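Long-range contact in rifin (Plasmodium falciparum, PDB 7JZK), which is a variant surface antigen of the malaria parasite whose V2 domain, the part in this chain, binds the LAIR1 ectodomain carried by antibody MGD21: residues G33-N45 with V84-R96. Numbering follows the deposited sequence.
Sequences GALKRYFHIDNLN and VNQAFCDVRKTLR. With NAG (2-acetamido-2-deoxy-beta-D-glucopyranose), chain E.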
ATOM      1  N   GLY B  33      -2.897  -9.449  18.902  1.00 55.66           N
ATOM      2  CA  GLY B  33      -4.293  -9.096  18.775  1.00 51.55           C
ATOM      3  C   GLY B  33      -4.489  -7.687  18.266  1.00 51.50           C
ATOM      4  O   GLY B  33      -5.361  -7.446  17.437  1.00 58.46           O
ATOM      5  N   ALA B  34      -3.689  -6.736  18.762  1.00 48.28           N
ATOM      6  CA  ALA B  34      -3.857  -5.351  18.328  1.00 55.84           C
ATOM      7  C   ALA B  34      -3.555  -5.185  16.830  1.00 56.27           C
ATOM      8  O   ALA B  34      -4.314  -4.530  16.100  1.00 48.77           O
ATOM      9  CB  ALA B  34      -2.966  -4.439  19.179  1.00 58.78           C
ATOM     10  N   LEU B  35      -2.491  -5.838  16.341  1.00 56.10           N
ATOM     11  CA  LEU B  35      -2.143  -5.749  14.925  1.00 49.32           C
ATOM     12  C   LEU B  35      -3.164  -6.452  14.049  1.00 54.72           C
ATOM     13  O   LEU B  35      -3.537  -5.946  12.981  1.00 50.77           O
ATOM     14  CB  LEU B  35      -0.791  -6.394  14.696  1.00 49.69           C
ATOM     15  CG  LEU B  35       0.329  -5.720  15.448  1.00 53.19           C
ATOM     16  CD1 LEU B  35       1.551  -6.566  15.197  1.00 59.86           C
ATOM     17  CD2 LEU B  35       0.460  -4.311  14.924  1.00 48.37           C
ATOM     18  N   LYS B  36      -3.672  -7.591  14.517  1.00 50.40           N
ATOM     19  CA  LYS B  36      -4.663  -8.338  13.762  1.00 50.64           C
ATOM     20  C   LYS B  36      -5.971  -7.569  13.670  1.00 54.18           C
ATOM     21  O   LYS B  36      -6.587  -7.486  12.610  1.00 47.28           O
ATOM     22  CB  LYS B  36      -4.895  -9.691  14.446  1.00 56.16           C
ATOM     23  CG  LYS B  36      -5.160 -10.884  13.525  1.00 62.16           C
ATOM     24  CD  LYS B  36      -5.708 -12.109  14.262  1.00 62.89           C
ATOM     25  CE  LYS B  36      -4.704 -12.646  15.240  1.00 59.47           C
ATOM     26  NZ  LYS B  36      -3.320 -12.535  14.714  1.00 67.56           N
ATOM     27  N   ARG B  37      -6.413  -7.001  14.778  1.00 53.67           N
ATOM     28  CA  ARG B  37      -7.673  -6.277  14.814  1.00 51.92           C
ATOM     29  C   ARG B  37      -7.580  -4.933  14.100  1.00 51.40           C
ATOM     30  O   ARG B  37      -8.600  -4.429  13.615  1.00 48.36           O
ATOM     31  CB  ARG B  37      -8.130  -6.149  16.272  1.00 54.61           C
ATOM     32  CG  ARG B  37      -8.511  -7.529  16.894  1.00 61.02           C
ATOM     33  CD  ARG B  37      -8.704  -7.496  18.416  1.00 57.66           C
ATOM     34  NE  ARG B  37      -9.733  -6.552  18.855  1.00 58.76           N
ATOM     35  CZ  ARG B  37      -9.703  -5.890  20.013  1.00 65.45           C
ATOM     36  NH1 ARG B  37     -10.695  -5.056  20.320  1.00 62.30           N
ATOM     37  NH2 ARG B  37      -8.677  -6.037  20.859  1.00 70.88           N
ATOM     38  N   TYR B  38      -6.391  -4.322  14.034  1.00 50.30           N
ATOM     39  CA  TYR B  38      -6.304  -3.010  13.402  1.00 47.23           C
ATOM     40  C   TYR B  38      -5.933  -3.097  11.932  1.00 44.52           C
ATOM     41  O   TYR B  38      -6.436  -2.314  11.128  1.00 44.33           O
ATOM     42  CB  TYR B  38      -5.268  -2.135  14.115  1.00 43.48           C
ATOM     43  CG  TYR B  38      -5.319  -0.676  13.723  1.00 43.31           C
ATOM     44  CD1 TYR B  38      -4.687  -0.217  12.573  1.00 49.95           C
ATOM     45  CD2 TYR B  38      -6.004   0.239  14.499  1.00 47.80           C
ATOM     46  CE1 TYR B  38      -4.742   1.114  12.206  1.00 49.05           C
ATOM     47  CE2 TYR B  38      -6.063   1.565  14.156  1.00 50.16           C
ATOM     48  CZ  TYR B  38      -5.433   2.002  13.005  1.00 56.82           C
ATOM     49  OH  TYR B  38      -5.484   3.333  12.655  1.00 57.18           O
ATOM     50  N   PHE B  39      -5.062  -4.031  11.563  1.00 48.76           N
ATOM     51  CA  PHE B  39      -4.628  -4.185  10.182  1.00 43.16           C
ATOM     52  C   PHE B  39      -5.271  -5.375   9.486  1.00 45.42           C
ATOM     53  O   PHE B  39      -5.142  -5.492   8.268  1.00 42.35           O
ATOM     54  CB  PHE B  39      -3.111  -4.343  10.105  1.00 44.27           C
ATOM     55  CG  PHE B  39      -2.356  -3.125  10.515  1.00 43.07           C
ATOM     56  CD1 PHE B  39      -2.132  -2.094   9.625  1.00 45.18           C
ATOM     57  CD2 PHE B  39      -1.849  -3.019  11.804  1.00 44.83           C
ATOM     58  CE1 PHE B  39      -1.426  -0.960  10.017  1.00 46.63           C
ATOM     59  CE2 PHE B  39      -1.137  -1.894  12.201  1.00 43.16           C
ATOM     60  CZ  PHE B  39      -0.928  -0.864  11.307  1.00 46.90           C
ATOM     61  N   HIS B  40      -6.006  -6.220  10.204  1.00 48.68           N
ATOM     62  CA  HIS B  40      -6.701  -7.339   9.576  1.00 43.12           C
ATOM     63  C   HIS B  40      -5.710  -8.206   8.825  1.00 39.16           C
ATOM     64  O   HIS B  40      -6.007  -8.766   7.776  1.00 38.75           O
ATOM     65  CB  HIS B  40      -7.835  -6.826   8.682  1.00 38.63           C
ATOM     66  CG  HIS B  40      -8.483  -5.590   9.238  1.00 48.42           C
ATOM     67  ND1 HIS B  40      -9.288  -5.616  10.363  1.00 50.09           N
ATOM     68  CD2 HIS B  40      -8.377  -4.283   8.878  1.00 45.79           C
ATOM     69  CE1 HIS B  40      -9.688  -4.384  10.638  1.00 50.15           C
ATOM     70  NE2 HIS B  40      -9.144  -3.557   9.757  1.00 45.72           N
ATOM     71  N   ILE B  41      -4.567  -8.389   9.480  1.00 41.60           N
ATOM     72  CA  ILE B  41      -3.482  -9.244   8.940  1.00 49.05           C
ATOM     73  C   ILE B  41      -3.192 -10.372   9.938  1.00 49.72           C
ATOM     74  O   ILE B  41      -3.425 -10.174  11.115  1.00 45.89           O
ATOM     75  CB  ILE B  41      -2.252  -8.364   8.635  1.00 47.92           C
ATOM     76  CG1 ILE B  41      -1.546  -8.798   7.354  1.00 60.36           C
ATOM     77  CG2 ILE B  41      -1.298  -8.264   9.813  1.00 54.38           C
ATOM     78  CD1 ILE B  41      -2.409  -8.693   6.131  1.00 63.56           C
ATOM     79  N   ASP B  42      -2.788 -11.539   9.449  1.00 56.16           N
ATOM     80  CA  ASP B  42      -2.463 -12.701  10.307  1.00 52.86           C
ATOM     81  C   ASP B  42      -0.993 -13.067  10.134  1.00 61.52           C
ATOM     82  O   ASP B  42      -0.473 -13.835  10.948  1.00 65.51           O
ATOM     83  CB  ASP B  42      -3.320 -13.889   9.904  1.00 49.20           C
ATOM     84  CG  ASP B  42      -4.794 -13.640  10.135  1.00 64.23           C
ATOM     85  OD1 ASP B  42      -5.246 -13.836  11.276  1.00 79.18           O
ATOM     86  OD2 ASP B  42      -5.472 -13.240   9.174  1.00 66.82           O
ATOM     87  N   ASN B  43      -0.354 -12.531   9.110  1.00 61.23           N
ATOM     88  CA  ASN B  43       1.043 -12.899   8.809  1.00 61.64           C
ATOM     89  C   ASN B  43       1.849 -11.634   8.544  1.00 62.30           C
ATOM     90  O   ASN B  43       1.274 -10.690   8.029  1.00 58.47           O
ATOM     91  CB  ASN B  43       1.103 -13.850   7.618  1.00 62.75           C
ATOM     92  CG  ASN B  43       0.290 -15.110   7.813  1.00 79.09           C
ATOM     93  OD1 ASN B  43       0.616 -15.940   8.655  1.00 70.14           O
ATOM     94  ND2 ASN B  43      -0.769 -15.266   7.037  1.00 72.14           N
ATOM     95  N   LEU B  44       3.114 -11.628   8.951  1.00 59.90           N
ATOM     96  CA  LEU B  44       4.009 -10.486   8.687  1.00 56.41           C
ATOM     97  C   LEU B  44       5.370 -10.993   8.236  1.00 64.94           C
ATOM     98  O   LEU B  44       5.878 -11.923   8.849  1.00 66.34           O
ATOM     99  CB  LEU B  44       4.149  -9.627   9.937  1.00 59.24           C
ATOM    100  CG  LEU B  44       4.596  -8.191   9.714  1.00 56.60           C
ATOM    101  CD1 LEU B  44       3.783  -7.551   8.605  1.00 53.69           C
ATOM    102  CD2 LEU B  44       4.465  -7.398  11.001  1.00 51.28           C
ATOM    103  N   ASN B  45       5.909 -10.409   7.181  1.00 63.01           N
ATOM    104  CA  ASN B  45       7.278 -10.727   6.733  1.00 62.13           C
ATOM    105  C   ASN B  45       7.439 -12.207   6.463  1.00 67.35           C
ATOM    106  O   ASN B  45       8.473 -12.761   6.833  1.00 86.00           O
ATOM    107  CB  ASN B  45       8.260 -10.110   7.704  1.00 69.47           C
ATOM    108  CG  ASN B  45       9.676 -10.082   7.208  1.00 81.64           C
ATOM    109  OD1 ASN B  45      10.015  -9.404   6.244  1.00 83.75           O
ATOM    110  ND2 ASN B  45      10.489 -10.842   7.898  1.00 91.02           N
ATOM    111  N   VAL B  84      -6.560 -10.553  -2.255  1.00 49.92           N
ATOM    112  CA  VAL B  84      -7.416 -11.398  -1.424  1.00 48.60           C
ATOM    113  C   VAL B  84      -7.877 -10.642  -0.183  1.00 49.04           C
ATOM    114  O   VAL B  84      -9.059 -10.660   0.160  1.00 51.74           O
ATOM    115  CB  VAL B  84      -6.710 -12.720  -1.058  1.00 43.02           C
ATOM    116  CG1 VAL B  84      -7.516 -13.471  -0.018  1.00 44.06           C
ATOM    117  CG2 VAL B  84      -6.462 -13.578  -2.303  1.00 45.38           C
ATOM    118  N   ASN B  85      -6.941  -9.919   0.450  1.00 46.99           N
ATOM    119  CA  ASN B  85      -7.141  -9.152   1.710  1.00 41.97           C
ATOM    120  C   ASN B  85      -7.386  -7.657   1.476  1.00 42.59           C
ATOM    121  O   ASN B  85      -6.437  -6.900   1.587  1.00 44.96           O
ATOM    122  CB  ASN B  85      -6.068  -9.432   2.763  1.00 35.53           C
ATOM    123  CG  ASN B  85      -6.378  -8.912   4.148  1.00 33.89           C
ATOM    124  OD1 ASN B  85      -7.281  -8.111   4.344  1.00 30.62           O
ATOM    125  ND2 ASN B  85      -5.614  -9.363   5.122  1.00 36.11           N
ATOM    126  N   GLN B  86      -8.586  -7.271   1.098  1.00 45.64           N
ATOM    127  CA  GLN B  86      -8.954  -5.852   0.920  1.00 42.53           C
ATOM    128  C   GLN B  86      -8.905  -5.059   2.233  1.00 40.55           C
ATOM    129  O   GLN B  86      -8.552  -3.896   2.174  1.00 47.24           O
ATOM    130  CB  GLN B  86     -10.298  -5.795   0.204  1.00 44.21           C
ATOM    131  CG  GLN B  86     -10.279  -6.486  -1.147  1.00 65.58           C
ATOM    132  CD  GLN B  86     -10.073  -5.501  -2.268  1.00 77.97           C
ATOM    133  OE1 GLN B  86     -10.437  -4.336  -2.164  1.00106.82           O
ATOM    134  NE2 GLN B  86      -9.498  -5.970  -3.361  1.00 57.57           N
ATOM    135  N   ALA B  87      -9.273  -5.643   3.357  1.00 35.78           N
ATOM    136  CA  ALA B  87      -9.346  -4.923   4.643  1.00 39.25           C
ATOM    137  C   ALA B  87      -7.995  -4.341   5.041  1.00 41.91           C
ATOM    138  O   ALA B  87      -7.973  -3.257   5.621  1.00 40.18           O
ATOM    139  CB  ALA B  87      -9.863  -5.846   5.692  1.00 30.76           C
ATOM    140  N   PHE B  88      -6.926  -5.072   4.790  1.00 42.09           N
ATOM    141  CA  PHE B  88      -5.573  -4.574   5.048  1.00 40.01           C
ATOM    142  C   PHE B  88      -5.274  -3.337   4.211  1.00 42.92           C
ATOM    143  O   PHE B  88      -4.837  -2.316   4.735  1.00 39.47           O
ATOM    144  CB  PHE B  88      -4.557  -5.687   4.745  1.00 40.51           C
ATOM    145  CG  PHE B  88      -3.117  -5.300   4.950  1.00 41.12           C
ATOM    146  CD1 PHE B  88      -2.726  -4.558   6.055  1.00 40.83           C
ATOM    147  CD2 PHE B  88      -2.147  -5.722   4.063  1.00 40.04           C
ATOM    148  CE1 PHE B  88      -1.374  -4.235   6.259  1.00 36.41           C
ATOM    149  CE2 PHE B  88      -0.797  -5.390   4.257  1.00 37.64           C
ATOM    150  CZ  PHE B  88      -0.419  -4.642   5.353  1.00 37.21           C
ATOM    151  N   CYS B  89      -5.583  -3.383   2.920  1.00 37.88           N
ATOM    152  CA  CYS B  89      -5.348  -2.230   2.062  1.00 44.30           C
ATOM    153  C   CYS B  89      -6.268  -1.074   2.434  1.00 41.67           C
ATOM    154  O   CYS B  89      -5.844   0.082   2.413  1.00 38.69           O
ATOM    155  CB  CYS B  89      -5.552  -2.663   0.604  1.00 41.26           C
ATOM    156  SG  CYS B  89      -4.589  -4.156   0.223  1.00 42.23           S
ATOM    157  N   ASP B  90      -7.465  -1.381   2.918  1.00 37.94           N
ATOM    158  CA  ASP B  90      -8.459  -0.388   3.321  1.00 41.58           C
ATOM    159  C   ASP B  90      -7.937   0.516   4.436  1.00 44.16           C
ATOM    160  O   ASP B  90      -8.418   1.646   4.581  1.00 44.03           O
ATOM    161  CB  ASP B  90      -9.746  -1.126   3.758  1.00 43.95           C
ATOM    162  CG  ASP B  90     -10.889  -0.181   4.173  1.00 48.67           C
ATOM    163  OD1 ASP B  90     -11.074   0.042   5.390  1.00 40.79           O
ATOM    164  OD2 ASP B  90     -11.603   0.344   3.282  1.00 49.60           O
ATOM    165  N   VAL B  91      -6.929   0.060   5.191  1.00 41.08           N
ATOM    166  CA  VAL B  91      -6.319   0.865   6.247  1.00 44.04           C
ATOM    167  C   VAL B  91      -5.715   2.147   5.691  1.00 41.12           C
ATOM    168  O   VAL B  91      -5.654   3.167   6.391  1.00 41.53           O
ATOM    169  CB  VAL B  91      -5.268   0.033   7.003  1.00 44.99           C
ATOM    170  CG1 VAL B  91      -4.558   0.873   8.086  1.00 39.30           C
ATOM    171  CG2 VAL B  91      -5.937  -1.156   7.627  1.00 46.42           C
ATOM    172  N   ARG B  92      -5.297   2.136   4.425  1.00 41.55           N
ATOM    173  CA  ARG B  92      -4.797   3.365   3.809  1.00 42.08           C
ATOM    174  C   ARG B  92      -5.836   4.475   3.867  1.00 40.82           C
ATOM    175  O   ARG B  92      -5.482   5.659   3.911  1.00 37.54           O
ATOM    176  CB  ARG B  92      -4.388   3.094   2.366  1.00 37.38           C
ATOM    177  CG  ARG B  92      -3.026   2.494   2.248  1.00 32.93           C
ATOM    178  CD  ARG B  92      -2.789   2.106   0.831  1.00 33.30           C
ATOM    179  NE  ARG B  92      -1.429   1.646   0.624  1.00 30.23           N
ATOM    180  CZ  ARG B  92      -1.030   1.090  -0.506  1.00 34.76           C
ATOM    181  NH1 ARG B  92      -1.906   0.937  -1.484  1.00 34.70           N
ATOM    182  NH2 ARG B  92       0.224   0.689  -0.657  1.00 39.72           N
ATOM    183  N   LYS B  93      -7.121   4.116   3.832  1.00 40.27           N
ATOM    184  CA  LYS B  93      -8.159   5.129   3.938  1.00 41.84           C
ATOM    185  C   LYS B  93      -8.291   5.630   5.363  1.00 45.95           C
ATOM    186  O   LYS B  93      -8.455   6.834   5.585  1.00 53.48           O
ATOM    187  CB  LYS B  93      -9.485   4.557   3.431  1.00 40.99           C
ATOM    188  CG  LYS B  93     -10.737   5.350   3.784  1.00 47.64           C
ATOM    189  CD  LYS B  93     -11.418   4.872   5.094  1.00 54.54           C
ATOM    190  CE  LYS B  93     -11.486   3.332   5.159  1.00 67.16           C
ATOM    191  NZ  LYS B  93     -11.720   2.684   6.503  1.00 58.46           N
ATOM    192  N   THR B  94      -8.099   4.750   6.335  1.00 47.63           N
ATOM    193  CA  THR B  94      -8.143   5.171   7.724  1.00 47.04           C
ATOM    194  C   THR B  94      -7.002   6.134   8.031  1.00 44.57           C
ATOM    195  O   THR B  94      -7.204   7.173   8.659  1.00 51.27           O
ATOM    196  CB  THR B  94      -8.070   3.933   8.617  1.00 50.14           C
ATOM    197  OG1 THR B  94      -9.076   2.992   8.206  1.00 48.72           O
ATOM    198  CG2 THR B  94      -8.289   4.312  10.073  1.00 50.62           C
ATOM    199  N   LEU B  95      -5.797   5.824   7.567  1.00 44.78           N
ATOM    200  CA  LEU B  95      -4.641   6.668   7.849  1.00 48.20           C
ATOM    201  C   LEU B  95      -4.495   7.841   6.891  1.00 50.59           C
ATOM    202  O   LEU B  95      -3.399   8.403   6.828  1.00 50.70           O
ATOM    203  CB  LEU B  95      -3.357   5.826   7.840  1.00 48.54           C
ATOM    204  CG  LEU B  95      -3.374   4.631   8.808  1.00 46.54           C
ATOM    205  CD1 LEU B  95      -2.071   3.848   8.794  1.00 42.62           C
ATOM    206  CD2 LEU B  95      -3.692   5.136  10.201  1.00 39.76           C
ATOM    207  N   ARG B  96      -5.544   8.170   6.119  1.00 50.30           N
ATOM    208  CA  ARG B  96      -5.527   9.237   5.115  1.00 47.87           C
ATOM    209  C   ARG B  96      -4.292   9.123   4.225  1.00 47.20           C
ATOM    210  O   ARG B  96      -3.593  10.102   3.945  1.00 53.15           O
ATOM    211  CB  ARG B  96      -5.653  10.634   5.742  1.00 44.36           C
ATOM    212  CG  ARG B  96      -7.064  10.955   6.258  1.00 50.13           C
ATOM    213  CD  ARG B  96      -7.033  11.605   7.629  1.00 59.25           C
ATOM    214  NE  ARG B  96      -6.582  10.655   8.642  1.00 72.47           N
ATOM    215  CZ  ARG B  96      -6.534  10.907   9.947  1.00 77.84           C
ATOM    216  NH1 ARG B  96      -6.106   9.969  10.788  1.00 69.32           N
ATOM    217  NH2 ARG B  96      -6.912  12.094  10.406  1.00 78.60           N
TER
HETATM  218  C1  NAG E   1      11.869 -10.985   7.702  1.00 97.36           C
HETATM  219  C2  NAG E   1      12.445 -11.581   8.936  1.00105.72           C
HETATM  220  C3  NAG E   1      13.944 -11.575   8.836  1.00115.34           C
HETATM  221  C4  NAG E   1      14.424 -12.249   7.558  1.00114.92           C
HETATM  222  C5  NAG E   1      13.615 -11.866   6.313  1.00107.91           C
HETATM  223  C6  NAG E   1      13.802 -12.868   5.195  1.00107.31           C
HETATM  224  C7  NAG E   1      11.189 -11.423  11.016  1.00 90.71           C
HETATM  225  C8  NAG E   1      10.866 -10.586  12.206  1.00 80.24           C
HETATM  226  N2  NAG E   1      12.027 -10.886  10.131  1.00 98.81           N
HETATM  227  O3  NAG E   1      14.438 -12.243   9.993  1.00118.95           O
HETATM  228  O4  NAG E   1      15.722 -11.725   7.321  1.00121.87           O
HETATM  229  O5  NAG E   1      12.200 -11.799   6.577  1.00101.00           O
HETATM  230  O6  NAG E   1      13.123 -12.433   4.028  1.00 99.60           O
HETATM  231  O7  NAG E   1      10.684 -12.514  10.832  1.00 92.72           O
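N85 reaches across to the backbone of H40 with the one hydrogen bond between the two segments: ND2 gives to H40 O at 2.7 Å, nearly straight at 171°, with the acceptor in the plane of the amide. The other end of this amide is also engaged, because OD1 takes the N-H of F88 (3.1 Å from F88 N) from above the carbonyl plane and caps helix 86-94. Gripped at both ends, the amide is fixed in its rotation and links the start of one helix to the turn that follows the other.

Next to this amide the contact is mostly apolar. I41 sets CD1 over one face of the F88 ring, 3.9 Å from the centroid, in a CH-pi contact, and the same methyl touches N85 ND2. F88 has CG anti to its backbone N (chi1 179°), which swings its ring across to F39, the two side chains crossing at a slant, F88 CE1 4.1 Å from F39 CD1. V91 divides its methyls: CG1 touches the F39 and Y38 rings, CG2 lies against Y38 O. At the margins H40 rests CB on A87 CB at 3.7 Å, and Y38 extends its hydroxyl to L95 CD2, 3.5 Å from OH.

Backbone contact is close as well, F39 O receiving a CA-H...O approach from F88 CA at 3.4 Å.

Helix 61-75 borders this core, M72 touching F88, while C89 is disulfide-bonded to C76 and R92 hydrogen-bonds through NH1 to Y43 O of the LAIR1 chain and makes a cation-pi contact with Y45 of that chain. The C-terminal end of helix 13-39, closed by H40 at positive phi, thus meets helix 86-94, the axes of 33-39 and 86-94 lying at 79°, in the mainly helical RIFIN V2 domain, beside its LAIR1-binding surface.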